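Local coordinates for DUF4785 domain-containing protein (Legionella pneumophila subsp. pneumophila, PDB 4KH9) that is of unknown function but binds calcium and is built from three domains, the central and C-terminal ones of the immunoglobulin-like E-set type, at residues K10-N16 / E230-R234; V73-Q79 / A148-S154; L297-L301 / P312-S316; C17-R22 / Q320-P324; S267-V273 / V284-A290. All coordinates share one frame; numbering follows the deposited sequence.

Interaction 1 of 5, residues K10-N16 / E230-R234; sequences KAYECEN and ELNDR
The guanidinium of Arg234 takes Asn16 over one face, with Asn16 CB 3.4 Å from Arg234 NH2, and the Asn16 amide runs antiparallel to it with the two planes 30° apart. Glu15 OE2 reaches Arg234 NH1 obliquely at 3.1 Å, a salt bridge in which carboxylate and guanidinium are turned 83° against each other. Asn232 CB touches the Tyr12 ring obliquely, 3.7 Å from CD2. The Asn232 amide is nearly coplanar with that of Asn16; its OD1 accepts from Arg234 N at 3.0 Å in an Asx turn, while its ND2 bonds Gly355 O. At the other end Lys10, its chain bent at chi2 (76°), brings NZ to Glu230 OE1 at 2.8 Å, a salt bridge approached from above the carboxylate plane. A water links Glu13 N to Glu230 O. The contact sets the loop between strands 2-3 and 25-29, where Tyr12 OH bonds Asp353 of strand 345-353, against the central domain's loop between strands 220-226 and 238-248.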
# COMPACT_ATOMS: atom_id res chain seq x y z
N LYS A 10 -10.63 -20.86 2.43
CA LYS A 10 -11.44 -20.02 3.30
C LYS A 10 -12.54 -19.37 2.45
O LYS A 10 -12.27 -18.83 1.38
CB LYS A 10 -10.53 -18.97 4.00
CG LYS A 10 -11.24 -17.90 4.82
CD LYS A 10 -11.76 -18.35 6.16
CE LYS A 10 -12.23 -17.14 6.91
NZ LYS A 10 -13.08 -17.50 8.06
N ALA A 11 -13.79 -19.46 2.91
CA ALA A 11 -14.91 -18.85 2.20
C ALA A 11 -15.01 -17.36 2.55
O ALA A 11 -14.53 -16.94 3.61
CB ALA A 11 -16.21 -19.56 2.54
N TYR A 12 -15.60 -16.56 1.65
CA TYR A 12 -15.86 -15.14 1.88
C TYR A 12 -17.24 -14.79 1.28
O TYR A 12 -17.73 -15.49 0.39
CB TYR A 12 -14.74 -14.24 1.34
CG TYR A 12 -14.63 -14.16 -0.16
CD1 TYR A 12 -13.97 -15.15 -0.89
CD2 TYR A 12 -15.11 -13.05 -0.86
CE1 TYR A 12 -13.85 -15.08 -2.27
CE2 TYR A 12 -14.96 -12.95 -2.25
CZ TYR A 12 -14.33 -13.97 -2.95
OH TYR A 12 -14.19 -13.91 -4.32
N GLU A 13 -17.88 -13.76 1.84
CA GLU A 13 -19.16 -13.25 1.37
C GLU A 13 -18.86 -12.28 0.26
O GLU A 13 -18.21 -11.27 0.49
CB GLU A 13 -19.99 -12.61 2.51
CG GLU A 13 -20.39 -13.58 3.62
CD GLU A 13 -21.29 -13.01 4.71
OE1 GLU A 13 -22.18 -12.18 4.39
OE2 GLU A 13 -21.14 -13.44 5.88
N CYS A 14 -19.26 -12.64 -0.97
CA CYS A 14 -18.98 -11.85 -2.15
C CYS A 14 -20.25 -11.25 -2.71
O CYS A 14 -21.21 -11.98 -2.96
CB CYS A 14 -18.28 -12.70 -3.20
SG CYS A 14 -17.48 -11.73 -4.50
N GLU A 15 -20.25 -9.92 -2.90
CA GLU A 15 -21.39 -9.16 -3.41
C GLU A 15 -21.36 -9.05 -4.93
O GLU A 15 -22.42 -9.07 -5.56
CB GLU A 15 -21.45 -7.74 -2.79
CG GLU A 15 -20.19 -6.90 -2.95
CD GLU A 15 -20.22 -5.49 -2.38
OE1 GLU A 15 -21.14 -5.17 -1.59
OE2 GLU A 15 -19.28 -4.72 -2.69
N ASN A 16 -20.16 -8.94 -5.53
CA ASN A 16 -20.00 -8.74 -6.97
C ASN A 16 -19.81 -10.04 -7.78
O ASN A 16 -19.80 -9.96 -9.01
CB ASN A 16 -18.81 -7.82 -7.23
CG ASN A 16 -17.48 -8.38 -6.80
OD1 ASN A 16 -17.24 -8.68 -5.62
ND2 ASN A 16 -16.56 -8.49 -7.74
N GLU A 230 -11.98 -10.90 6.88
CA GLU A 230 -12.72 -11.88 6.07
C GLU A 230 -13.38 -11.22 4.87
O GLU A 230 -14.04 -11.91 4.08
CB GLU A 230 -13.78 -12.61 6.91
CG GLU A 230 -13.17 -13.55 7.94
CD GLU A 230 -14.19 -14.27 8.80
OE1 GLU A 230 -14.78 -15.26 8.32
OE2 GLU A 230 -14.37 -13.86 9.97
N LEU A 231 -13.17 -9.92 4.70
CA LEU A 231 -13.76 -9.13 3.64
C LEU A 231 -12.97 -9.17 2.35
O LEU A 231 -11.74 -9.25 2.37
CB LEU A 231 -13.91 -7.66 4.07
CG LEU A 231 -14.63 -7.35 5.37
CD1 LEU A 231 -14.66 -5.85 5.59
CD2 LEU A 231 -16.08 -7.91 5.38
N ASN A 232 -13.70 -9.08 1.23
CA ASN A 232 -13.16 -9.03 -0.12
C ASN A 232 -12.61 -7.61 -0.35
O ASN A 232 -13.33 -6.64 -0.14
CB ASN A 232 -14.27 -9.44 -1.12
CG ASN A 232 -13.93 -9.27 -2.58
OD1 ASN A 232 -12.78 -9.12 -2.97
ND2 ASN A 232 -14.93 -9.32 -3.43
N ASP A 233 -11.34 -7.49 -0.75
CA ASP A 233 -10.72 -6.17 -0.96
C ASP A 233 -11.06 -5.56 -2.34
O ASP A 233 -10.77 -4.39 -2.55
CB ASP A 233 -9.20 -6.27 -0.78
CG ASP A 233 -8.78 -6.60 0.64
OD1 ASP A 233 -9.54 -6.29 1.58
OD2 ASP A 233 -7.66 -7.08 0.82
N ARG A 234 -11.65 -6.35 -3.27
CA ARG A 234 -12.08 -5.98 -4.63
C ARG A 234 -10.95 -5.24 -5.42
O ARG A 234 -11.18 -4.17 -6.02
CB ARG A 234 -13.36 -5.13 -4.60
CG ARG A 234 -14.56 -5.80 -3.94
CD ARG A 234 -15.81 -5.00 -4.17
NE ARG A 234 -16.25 -5.12 -5.56
CZ ARG A 234 -17.31 -4.51 -6.07
NH1 ARG A 234 -18.06 -3.72 -5.31
NH2 ARG A 234 -17.61 -4.66 -7.35
O HOH W 1 -16.72 -12.31 4.11

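Interaction 2 of 5, residues V73-Q79 / A148-S154; sequences VRITPLQ and ADAYMIS
Ile153 fits against Ile75 with its tip: CD1 sits against both branches of the neighbour, 3.5 Å from Ile75 CG1 and 3.7 Å from Ile75 CG2. The two side chains run alongside one another in one direction, and the turn at chi2 of Ile153 (-61°) swings that methyl across. Further along the same face, the Pro77 ring rests beside Tyr151 and receives the methyl of Ala148, Pro77 CB to Ala148 CB 3.5 Å. On the opposite face Leu78 folds back over the neighbouring strand, CD1 on Ala150 CB at 3.9 Å and CD2 on CB of the selenomethionine Met152, while Ser154 CB lies over one face of the Arg74 guanidinium in one of the two conformers modelled for that arginine. Antiparallel pairing carries all this: Arg74 with Ser154 and Thr76 with Met152 are hydrogen-bonded pairs, and Leu78 N continues the ladder to Ala150 O. Beyond the strands, Gln79 OE1 accepts from Asp149 N at 2.9 Å, with the donor above the amide plane. Strands 72-77 and 150-156 are the two inner members of a four-stranded sheet, flanked by 123-126 and 48-54; Leu138 of strand 135-140, in a second sheet, packs on Ile75 and Ile153.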
# COMPACT_ATOMS: atom_id res chain seq x y z
N VAL A 73 3.73 23.08 3.38
CA VAL A 73 2.58 22.81 4.26
C VAL A 73 1.27 22.86 3.46
O VAL A 73 1.05 23.78 2.67
CB VAL A 73 2.56 23.81 5.45
CG1 VAL A 73 1.37 23.56 6.39
CG2 VAL A 73 3.88 23.75 6.23
N ARG A 74 0.41 21.84 3.68
CA ARG A 74 -0.90 21.74 3.04
C ARG A 74 -1.99 21.53 4.09
O ARG A 74 -1.88 20.64 4.93
CB ARG A 74 -0.91 20.61 1.99
CG ARG A 74 -2.22 20.51 1.20
CD ARG A 74 -2.17 19.54 0.04
NE ARG A 74 -1.86 18.17 0.44
CZ ARG A 74 -0.69 17.56 0.21
NH1 ARG A 74 0.30 18.22 -0.37
NH2 ARG A 74 -0.50 16.31 0.59
N ILE A 75 -3.04 22.34 4.02
CA ILE A 75 -4.19 22.25 4.94
C ILE A 75 -5.45 22.08 4.09
O ILE A 75 -5.77 22.98 3.31
CB ILE A 75 -4.25 23.50 5.84
CG1 ILE A 75 -2.92 23.71 6.61
CG2 ILE A 75 -5.50 23.50 6.76
CD1 ILE A 75 -2.43 25.20 6.52
N THR A 76 -6.14 20.94 4.21
CA THR A 76 -7.37 20.65 3.45
C THR A 76 -8.49 20.29 4.43
O THR A 76 -8.25 19.57 5.39
CB THR A 76 -7.17 19.54 2.39
OG1 THR A 76 -6.90 18.31 3.04
CG2 THR A 76 -6.03 19.84 1.41
N PRO A 77 -9.71 20.81 4.21
CA PRO A 77 -10.82 20.45 5.12
C PRO A 77 -11.28 19.01 4.86
O PRO A 77 -11.20 18.54 3.73
CB PRO A 77 -11.91 21.49 4.81
CG PRO A 77 -11.57 22.05 3.48
CD PRO A 77 -10.17 21.67 3.09
N LEU A 78 -11.71 18.30 5.92
CA LEU A 78 -12.16 16.91 5.82
C LEU A 78 -13.68 16.82 5.62
O LEU A 78 -14.22 15.72 5.49
CB LEU A 78 -11.69 16.11 7.04
CG LEU A 78 -10.16 15.96 7.13
CD1 LEU A 78 -9.74 15.31 8.42
CD2 LEU A 78 -9.61 15.17 5.95
N GLN A 79 -14.35 17.98 5.52
CA GLN A 79 -15.76 18.16 5.18
C GLN A 79 -15.84 19.09 4.00
O GLN A 79 -14.89 19.83 3.75
CB GLN A 79 -16.58 18.71 6.35
CG GLN A 79 -16.83 17.73 7.49
CD GLN A 79 -17.54 18.39 8.64
OE1 GLN A 79 -17.31 19.56 8.97
NE2 GLN A 79 -18.44 17.65 9.26
N ALA A 148 -15.07 23.81 8.42
CA ALA A 148 -15.06 22.37 8.58
C ALA A 148 -14.71 22.00 10.02
O ALA A 148 -14.01 22.75 10.71
CB ALA A 148 -14.04 21.74 7.62
N ASP A 149 -15.20 20.85 10.48
CA ASP A 149 -14.90 20.32 11.82
C ASP A 149 -13.45 19.92 11.97
O ASP A 149 -12.89 20.06 13.06
CB ASP A 149 -15.75 19.07 12.08
CG ASP A 149 -17.22 19.28 12.37
OD1 ASP A 149 -17.63 20.45 12.55
OD2 ASP A 149 -17.94 18.26 12.49
N ALA A 150 -12.87 19.38 10.88
CA ALA A 150 -11.54 18.83 10.90
C ALA A 150 -10.79 19.06 9.58
O ALA A 150 -11.38 19.40 8.54
CB ALA A 150 -11.59 17.34 11.21
N TYR A 151 -9.46 18.97 9.67
CA TYR A 151 -8.53 19.23 8.58
C TYR A 151 -7.41 18.25 8.57
O TYR A 151 -7.04 17.74 9.61
CB TYR A 151 -7.90 20.66 8.75
CG TYR A 151 -8.94 21.73 8.97
CD1 TYR A 151 -9.55 21.89 10.22
CD2 TYR A 151 -9.42 22.50 7.91
CE1 TYR A 151 -10.60 22.80 10.40
CE2 TYR A 151 -10.47 23.41 8.08
CZ TYR A 151 -11.05 23.55 9.33
OH TYR A 151 -12.11 24.40 9.53
N MSE A 152 -6.87 18.02 7.38
CA MSE A 152 -5.67 17.22 7.19
C MSE A 152 -4.52 18.18 7.01
O MSE A 152 -4.57 19.04 6.13
CB MSE A 152 -5.79 16.26 5.98
CG MSE A 152 -4.54 15.38 5.78
SE MSE A 152 -4.25 14.08 7.19
CE MSE A 152 -5.61 12.78 6.65
N ILE A 153 -3.52 18.08 7.88
CA ILE A 153 -2.31 18.89 7.79
C ILE A 153 -1.24 17.99 7.24
O ILE A 153 -0.99 16.93 7.81
CB ILE A 153 -1.87 19.54 9.13
CG1 ILE A 153 -3.02 20.26 9.86
CG2 ILE A 153 -0.63 20.47 8.92
CD1 ILE A 153 -3.67 21.39 9.18
N SER A 154 -0.60 18.41 6.18
CA SER A 154 0.50 17.68 5.59
C SER A 154 1.75 18.57 5.59
O SER A 154 1.70 19.71 5.14
CB SER A 154 0.14 17.22 4.19
OG SER A 154 1.22 16.50 3.62
O HOH W 2 -3.44 18.36 3.50

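Interaction 3 of 5, residues L297-L301 / P312-S316; sequences LQSVL and PIQTS
Leu301 O takes the shortest bond of this pairing, from Ile313 N at 2.7 Å and almost straight (176° at the hydrogen). Leu301 N in turn donates to Gln314 O at 2.8 Å, so Ile313 and Gln314 both face the one leucine: a classic beta bulge. Past it the ladder is regular, Ser299 and Ser316 exchanging both backbone bonds. On one face Val300 CG2 lies alongside Pro312 CB at 3.7 Å. Thr315 CG2 leans to the other strand, 3.4 Å from Ser299 O and 3.9 Å from Gln298 CG, which leaves OG1 beside Val300 CG2. On the other face the serine hydroxyls are satisfied elsewhere, Ser299 OG by Tyr348 O and, in one of its two modelled conformers, Ser316 OG by Thr332 O. The two strands form the hairpin 293-302 and 312-322 of a five-stranded sheet, with 345-353 next to the first and 25-29 next to the second, while Phe331 of strand 325-333 packs beneath Leu297, Ser299 and Ser316.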
# COMPACT_ATOMS: atom_id res chain seq x y z
N LEU A 297 -7.02 -20.12 -14.05
CA LEU A 297 -5.81 -20.89 -13.86
C LEU A 297 -4.83 -20.49 -14.94
O LEU A 297 -5.12 -20.70 -16.11
CB LEU A 297 -6.12 -22.38 -13.90
CG LEU A 297 -4.92 -23.32 -13.88
CD1 LEU A 297 -4.10 -23.16 -12.59
CD2 LEU A 297 -5.38 -24.73 -14.07
N GLN A 298 -3.68 -19.92 -14.55
CA GLN A 298 -2.66 -19.48 -15.49
C GLN A 298 -1.38 -20.27 -15.30
O GLN A 298 -0.98 -20.50 -14.17
CB GLN A 298 -2.37 -17.99 -15.27
CG GLN A 298 -1.83 -17.31 -16.50
CD GLN A 298 -1.45 -15.88 -16.21
OE1 GLN A 298 -0.26 -15.55 -16.10
NE2 GLN A 298 -2.45 -15.01 -16.10
N SER A 299 -0.75 -20.68 -16.42
CA SER A 299 0.49 -21.45 -16.45
C SER A 299 1.38 -21.00 -17.60
O SER A 299 0.89 -20.47 -18.59
CB SER A 299 0.20 -22.93 -16.59
OG SER A 299 1.36 -23.71 -16.31
N VAL A 300 2.69 -21.21 -17.47
CA VAL A 300 3.66 -20.84 -18.51
C VAL A 300 4.54 -22.06 -18.85
O VAL A 300 5.03 -22.74 -17.96
CB VAL A 300 4.52 -19.61 -18.10
CG1 VAL A 300 5.35 -19.88 -16.86
CG2 VAL A 300 5.41 -19.13 -19.24
N LEU A 301 4.69 -22.33 -20.15
CA LEU A 301 5.52 -23.41 -20.64
C LEU A 301 6.91 -22.86 -20.94
O LEU A 301 7.05 -21.89 -21.69
CB LEU A 301 4.91 -24.08 -21.89
CG LEU A 301 5.65 -25.30 -22.47
CD1 LEU A 301 5.43 -26.53 -21.62
CD2 LEU A 301 5.18 -25.58 -23.86
N PRO A 312 10.60 -18.82 -21.58
CA PRO A 312 9.18 -19.16 -21.77
C PRO A 312 8.82 -19.24 -23.26
O PRO A 312 9.30 -18.44 -24.07
CB PRO A 312 8.45 -18.03 -21.05
CG PRO A 312 9.37 -16.88 -21.10
CD PRO A 312 10.76 -17.44 -21.08
N ILE A 313 7.99 -20.25 -23.63
CA ILE A 313 7.51 -20.53 -24.99
C ILE A 313 6.09 -19.97 -25.17
O ILE A 313 5.79 -19.41 -26.23
CB ILE A 313 7.57 -22.08 -25.25
CG1 ILE A 313 9.01 -22.63 -25.36
CG2 ILE A 313 6.69 -22.54 -26.44
CD1 ILE A 313 9.89 -22.08 -26.58
N GLN A 314 5.23 -20.13 -24.14
CA GLN A 314 3.83 -19.71 -24.21
C GLN A 314 3.17 -19.68 -22.84
O GLN A 314 3.53 -20.46 -21.94
CB GLN A 314 3.07 -20.73 -25.10
CG GLN A 314 1.70 -20.30 -25.58
CD GLN A 314 1.03 -21.31 -26.47
OE1 GLN A 314 1.07 -22.53 -26.24
NE2 GLN A 314 0.39 -20.81 -27.51
N THR A 315 2.17 -18.81 -22.69
CA THR A 315 1.34 -18.74 -21.50
C THR A 315 -0.05 -19.25 -21.87
O THR A 315 -0.52 -18.97 -22.97
CB THR A 315 1.29 -17.30 -20.91
OG1 THR A 315 2.61 -16.85 -20.67
CG2 THR A 315 0.51 -17.23 -19.59
N SER A 316 -0.68 -20.01 -20.96
CA SER A 316 -2.02 -20.56 -21.13
C SER A 316 -2.88 -20.16 -19.95
O SER A 316 -2.38 -20.09 -18.84
CB SER A 316 -1.96 -22.08 -21.25
OG SER A 316 -3.25 -22.67 -21.20

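Interaction 4 of 5, residues C17-R22 / Q320-P324; sequences CSQLSR and QWLEP
Arg22, in one of its two modelled conformers, lies flat on the indole of Trp321, guanidinium and ring centres 4.0 Å apart and the planes only 10° from parallel. The two side chains run alongside each other in the same direction, matched along their length: Arg22 CG touches Trp321 CB at 3.6 Å, CD makes a CH-pi contact over the five-membered ring, and CZ stands over the six-membered ring in a cation-pi pair. At the far rim of the indole the backbone of Cys17 comes in near the ring plane, its O 3.1 Å from Trp321 CZ3, and Leu20 CB meets the same carbon at 4.1 Å. That carbonyl also accepts from Leu20 N, which ties the turn together. Several second-shell groups fix these parts. Glu323 OE2 receives Trp321 NE1 at 3.0 Å, in the plane of the ring and nearly straight (173°), which holds the rotation of the indole; the same carboxylate oxygen is 4.2 Å from Arg22 NH2, too far for a salt bridge, though its charge may favour the arginine's position. A water spans Arg22 O and Trp321 N, and Cys17 is anchored by its disulfide to Cys14. The arrangement is a surface arginine-tryptophan stack, fastening the loop before strand 25-29 to the end of strand 312-322 in the E-set C-terminal domain.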
# COMPACT_ATOMS: atom_id res chain seq x y z
N CYS A 17 -19.67 -11.21 -7.11
CA CYS A 17 -19.41 -12.49 -7.80
C CYS A 17 -20.54 -12.87 -8.76
O CYS A 17 -20.23 -13.33 -9.85
CB CYS A 17 -19.14 -13.62 -6.81
SG CYS A 17 -17.41 -13.71 -6.25
N SER A 18 -21.83 -12.62 -8.40
CA SER A 18 -23.01 -12.90 -9.24
C SER A 18 -22.94 -12.20 -10.61
O SER A 18 -23.47 -12.71 -11.60
CB SER A 18 -24.28 -12.45 -8.52
OG SER A 18 -24.53 -13.27 -7.39
N GLN A 19 -22.27 -11.04 -10.67
CA GLN A 19 -22.10 -10.25 -11.89
C GLN A 19 -20.97 -10.79 -12.79
O GLN A 19 -20.82 -10.29 -13.91
CB GLN A 19 -21.78 -8.79 -11.51
CG GLN A 19 -22.95 -8.08 -10.81
CD GLN A 19 -22.63 -6.65 -10.42
OE1 GLN A 19 -22.78 -6.26 -9.25
NE2 GLN A 19 -22.19 -5.85 -11.38
N LEU A 20 -20.18 -11.76 -12.32
CA LEU A 20 -19.05 -12.26 -13.11
C LEU A 20 -19.50 -13.21 -14.22
O LEU A 20 -20.51 -13.90 -14.11
CB LEU A 20 -17.99 -12.95 -12.23
CG LEU A 20 -17.26 -12.07 -11.20
CD1 LEU A 20 -16.46 -12.92 -10.25
CD2 LEU A 20 -16.38 -11.03 -11.88
N SER A 21 -18.71 -13.24 -15.29
CA SER A 21 -18.96 -14.11 -16.42
C SER A 21 -18.92 -15.59 -16.02
O SER A 21 -18.13 -15.99 -15.15
CB SER A 21 -17.94 -13.85 -17.52
OG SER A 21 -18.04 -14.89 -18.47
N ARG A 22 -19.79 -16.38 -16.66
CA ARG A 22 -19.93 -17.82 -16.47
C ARG A 22 -19.35 -18.56 -17.69
O ARG A 22 -19.48 -19.78 -17.80
CB ARG A 22 -21.41 -18.17 -16.27
CG ARG A 22 -21.76 -18.73 -14.90
CD ARG A 22 -22.44 -17.73 -13.99
NE ARG A 22 -23.14 -18.41 -12.90
CZ ARG A 22 -23.69 -17.79 -11.86
NH1 ARG A 22 -23.62 -16.47 -11.74
NH2 ARG A 22 -24.31 -18.50 -10.91
N GLN A 320 -13.05 -19.98 -15.77
CA GLN A 320 -14.40 -20.52 -15.69
C GLN A 320 -15.05 -20.18 -14.36
O GLN A 320 -14.38 -19.73 -13.43
CB GLN A 320 -14.43 -22.05 -15.94
CG GLN A 320 -13.52 -22.91 -15.09
CD GLN A 320 -13.50 -24.30 -15.67
OE1 GLN A 320 -12.61 -24.66 -16.47
NE2 GLN A 320 -14.49 -25.11 -15.33
N TRP A 321 -16.39 -20.36 -14.29
CA TRP A 321 -17.17 -20.17 -13.08
C TRP A 321 -17.09 -21.45 -12.27
O TRP A 321 -17.34 -22.53 -12.84
CB TRP A 321 -18.62 -19.83 -13.40
CG TRP A 321 -19.47 -19.72 -12.17
CD1 TRP A 321 -20.23 -20.71 -11.59
CD2 TRP A 321 -19.63 -18.56 -11.34
NE1 TRP A 321 -20.83 -20.23 -10.44
CE2 TRP A 321 -20.48 -18.91 -10.27
CE3 TRP A 321 -19.18 -17.22 -11.44
CZ2 TRP A 321 -20.84 -18.01 -9.27
CZ3 TRP A 321 -19.54 -16.33 -10.46
CH2 TRP A 321 -20.37 -16.71 -9.39
N LEU A 322 -16.74 -21.36 -10.96
CA LEU A 322 -16.64 -22.56 -10.14
C LEU A 322 -17.46 -22.43 -8.86
O LEU A 322 -17.30 -21.47 -8.11
CB LEU A 322 -15.16 -22.90 -9.78
CG LEU A 322 -14.17 -23.14 -10.93
CD1 LEU A 322 -12.73 -23.10 -10.44
CD2 LEU A 322 -14.45 -24.44 -11.67
N GLU A 323 -18.33 -23.40 -8.60
CA GLU A 323 -19.13 -23.46 -7.38
C GLU A 323 -18.28 -24.07 -6.27
O GLU A 323 -17.29 -24.75 -6.60
CB GLU A 323 -20.42 -24.29 -7.61
CG GLU A 323 -21.48 -23.62 -8.47
CD GLU A 323 -22.22 -22.46 -7.83
OE1 GLU A 323 -22.38 -22.46 -6.59
OE2 GLU A 323 -22.70 -21.59 -8.58
N PRO A 324 -18.63 -23.93 -4.95
CA PRO A 324 -17.84 -24.61 -3.91
C PRO A 324 -17.73 -26.13 -4.16
O PRO A 324 -18.69 -26.74 -4.63
CB PRO A 324 -18.62 -24.32 -2.63
CG PRO A 324 -19.38 -23.08 -2.93
CD PRO A 324 -19.77 -23.19 -4.36
O HOH W 3 -17.73 -21.34 -16.45

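Interaction 5 of 5, residues S267-V273 / V284-A290; sequences SASLMNV and VVTVDVA
A beta hairpin, strands 268-278 and 281-289 of the E-set C-terminal domain, carries this contact, and a beta bulge interrupts it. Ser269 and Asp288 form a regular antiparallel hydrogen-bonded pair, each giving the other a backbone bond of 2.9 Å. Beyond Leu270 the register slips by one: Thr286 O accepts from Met271 N, but Thr286 N donates to Asn272 O, so two residues stand opposite one threonine. Asn272 N, buried by the contact, is left without a partner in the model. Leu270 and Val287 are aligned next to each other on the inner face, which looks toward Leu349 and Leu351 of strand 345-353 in the other sheet. Leu270 CD2 wedges between two valines, 3.7 Å from Val287 CG2 and 3.8 Å from Val285 CG1. Val273 CG2 reaches Val285 CG2 at 3.8 Å, while Ala268 CB touches Val289 CG2 at 4.1 Å. On the outer face the hydroxyl of Ser269 bonds Gln7 O and Asn272 OD1 bonds Thr3 OG1 of the edge strand 2-3. There too, with its chain extended at chi2 (170°), the selenomethionine Met271 carries SE over the neighbouring strand, 3.9 Å from both Thr286 CG2 and Asp288 CB.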
# COMPACT_ATOMS: atom_id res chain seq x y z
N SER A 267 -9.68 -18.42 -1.28
CA SER A 267 -11.02 -18.88 -1.73
C SER A 267 -10.97 -20.17 -2.53
O SER A 267 -12.01 -20.81 -2.71
CB SER A 267 -11.67 -17.79 -2.57
OG SER A 267 -10.76 -17.26 -3.52
N ALA A 268 -9.78 -20.55 -3.03
CA ALA A 268 -9.58 -21.78 -3.81
C ALA A 268 -8.11 -22.15 -3.82
O ALA A 268 -7.24 -21.27 -3.69
CB ALA A 268 -10.10 -21.61 -5.23
N SER A 269 -7.82 -23.45 -3.92
CA SER A 269 -6.46 -23.95 -3.93
C SER A 269 -6.25 -25.03 -4.98
O SER A 269 -7.16 -25.79 -5.25
CB SER A 269 -6.09 -24.51 -2.56
OG SER A 269 -6.09 -23.49 -1.58
N LEU A 270 -5.05 -25.07 -5.55
CA LEU A 270 -4.61 -26.11 -6.49
C LEU A 270 -4.06 -27.28 -5.67
O LEU A 270 -3.33 -27.04 -4.69
CB LEU A 270 -3.57 -25.59 -7.49
CG LEU A 270 -3.93 -24.37 -8.33
CD1 LEU A 270 -2.74 -23.92 -9.15
CD2 LEU A 270 -5.14 -24.64 -9.23
N MSE A 271 -4.38 -28.53 -6.05
CA MSE A 271 -3.93 -29.69 -5.27
C MSE A 271 -2.98 -30.63 -6.03
O MSE A 271 -1.93 -30.99 -5.50
CB MSE A 271 -5.14 -30.49 -4.78
CG MSE A 271 -6.05 -29.70 -3.85
SE MSE A 271 -7.72 -30.63 -3.50
CE MSE A 271 -6.99 -32.22 -2.50
N ASN A 272 -3.36 -31.08 -7.22
CA ASN A 272 -2.58 -32.04 -8.01
C ASN A 272 -2.52 -31.62 -9.45
O ASN A 272 -3.54 -31.19 -9.97
CB ASN A 272 -3.20 -33.46 -7.92
CG ASN A 272 -3.30 -34.06 -6.54
OD1 ASN A 272 -2.39 -34.78 -6.08
ND2 ASN A 272 -4.43 -33.84 -5.87
N VAL A 273 -1.37 -31.77 -10.12
CA VAL A 273 -1.24 -31.43 -11.53
C VAL A 273 -0.64 -32.65 -12.25
O VAL A 273 0.27 -33.30 -11.74
CB VAL A 273 -0.47 -30.10 -11.80
CG1 VAL A 273 0.90 -30.07 -11.15
CG2 VAL A 273 -0.38 -29.79 -13.29
N VAL A 284 -4.05 -31.23 -16.53
CA VAL A 284 -5.25 -31.19 -15.70
C VAL A 284 -4.83 -30.91 -14.25
O VAL A 284 -3.88 -31.51 -13.75
CB VAL A 284 -6.18 -32.44 -15.80
CG1 VAL A 284 -6.97 -32.44 -17.10
CG2 VAL A 284 -5.42 -33.75 -15.61
N VAL A 285 -5.51 -29.97 -13.60
CA VAL A 285 -5.20 -29.60 -12.21
C VAL A 285 -6.46 -29.74 -11.38
O VAL A 285 -7.51 -29.23 -11.78
CB VAL A 285 -4.61 -28.16 -12.06
CG1 VAL A 285 -3.97 -27.95 -10.69
CG2 VAL A 285 -3.60 -27.85 -13.15
N THR A 286 -6.35 -30.36 -10.19
CA THR A 286 -7.47 -30.45 -9.25
C THR A 286 -7.51 -29.12 -8.45
O THR A 286 -6.46 -28.57 -8.10
CB THR A 286 -7.33 -31.70 -8.36
OG1 THR A 286 -7.49 -32.86 -9.16
CG2 THR A 286 -8.34 -31.74 -7.22
N VAL A 287 -8.72 -28.59 -8.22
CA VAL A 287 -8.94 -27.33 -7.51
C VAL A 287 -10.01 -27.55 -6.42
O VAL A 287 -11.05 -28.12 -6.70
CB VAL A 287 -9.36 -26.18 -8.49
CG1 VAL A 287 -9.40 -24.82 -7.79
CG2 VAL A 287 -8.48 -26.11 -9.73
N ASP A 288 -9.74 -27.08 -5.21
CA ASP A 288 -10.69 -27.09 -4.09
C ASP A 288 -11.22 -25.64 -3.96
O ASP A 288 -10.43 -24.73 -3.79
CB ASP A 288 -10.03 -27.62 -2.80
CG ASP A 288 -11.01 -27.80 -1.64
OD1 ASP A 288 -12.19 -28.12 -1.89
OD2 ASP A 288 -10.57 -27.68 -0.47
N VAL A 289 -12.52 -25.44 -4.15
CA VAL A 289 -13.15 -24.10 -4.14
C VAL A 289 -14.04 -23.99 -2.90
O VAL A 289 -14.85 -24.89 -2.65
CB VAL A 289 -13.96 -23.85 -5.46
CG1 VAL A 289 -14.68 -22.52 -5.43
CG2 VAL A 289 -13.08 -23.96 -6.70
N ALA A 290 -13.92 -22.87 -2.16
CA ALA A 290 -14.71 -22.58 -0.96
C ALA A 290 -15.87 -21.63 -1.26
O ALA A 290 -16.91 -21.73 -0.62
CB ALA A 290 -13.81 -21.97 0.12

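How the interactions relate
Interactions 3, 4 and 5 lie in the C-terminal domain, and interaction 1 lies where it meets the central domain; interaction 2 stands apart in the N-terminal domain, its centre about 49 Å from those of interactions 3 and 5. Interactions 3 and 5 belong to the two facing sheets of the C-terminal domain, centres about 17 Å apart, meeting where Leu297 packs on Val285 and Leu270. Interaction 4 continues strand 312-322 from interaction 3 and touches interaction 5 through Val289. Interaction 1 adjoins interactions 4 and 5 around Tyr12. Along the chain, interactions 1 and 4 cross: the N-terminal segment 10-22 is built onto the C-terminal domain before the chain goes on to the other two, tying its two ends together.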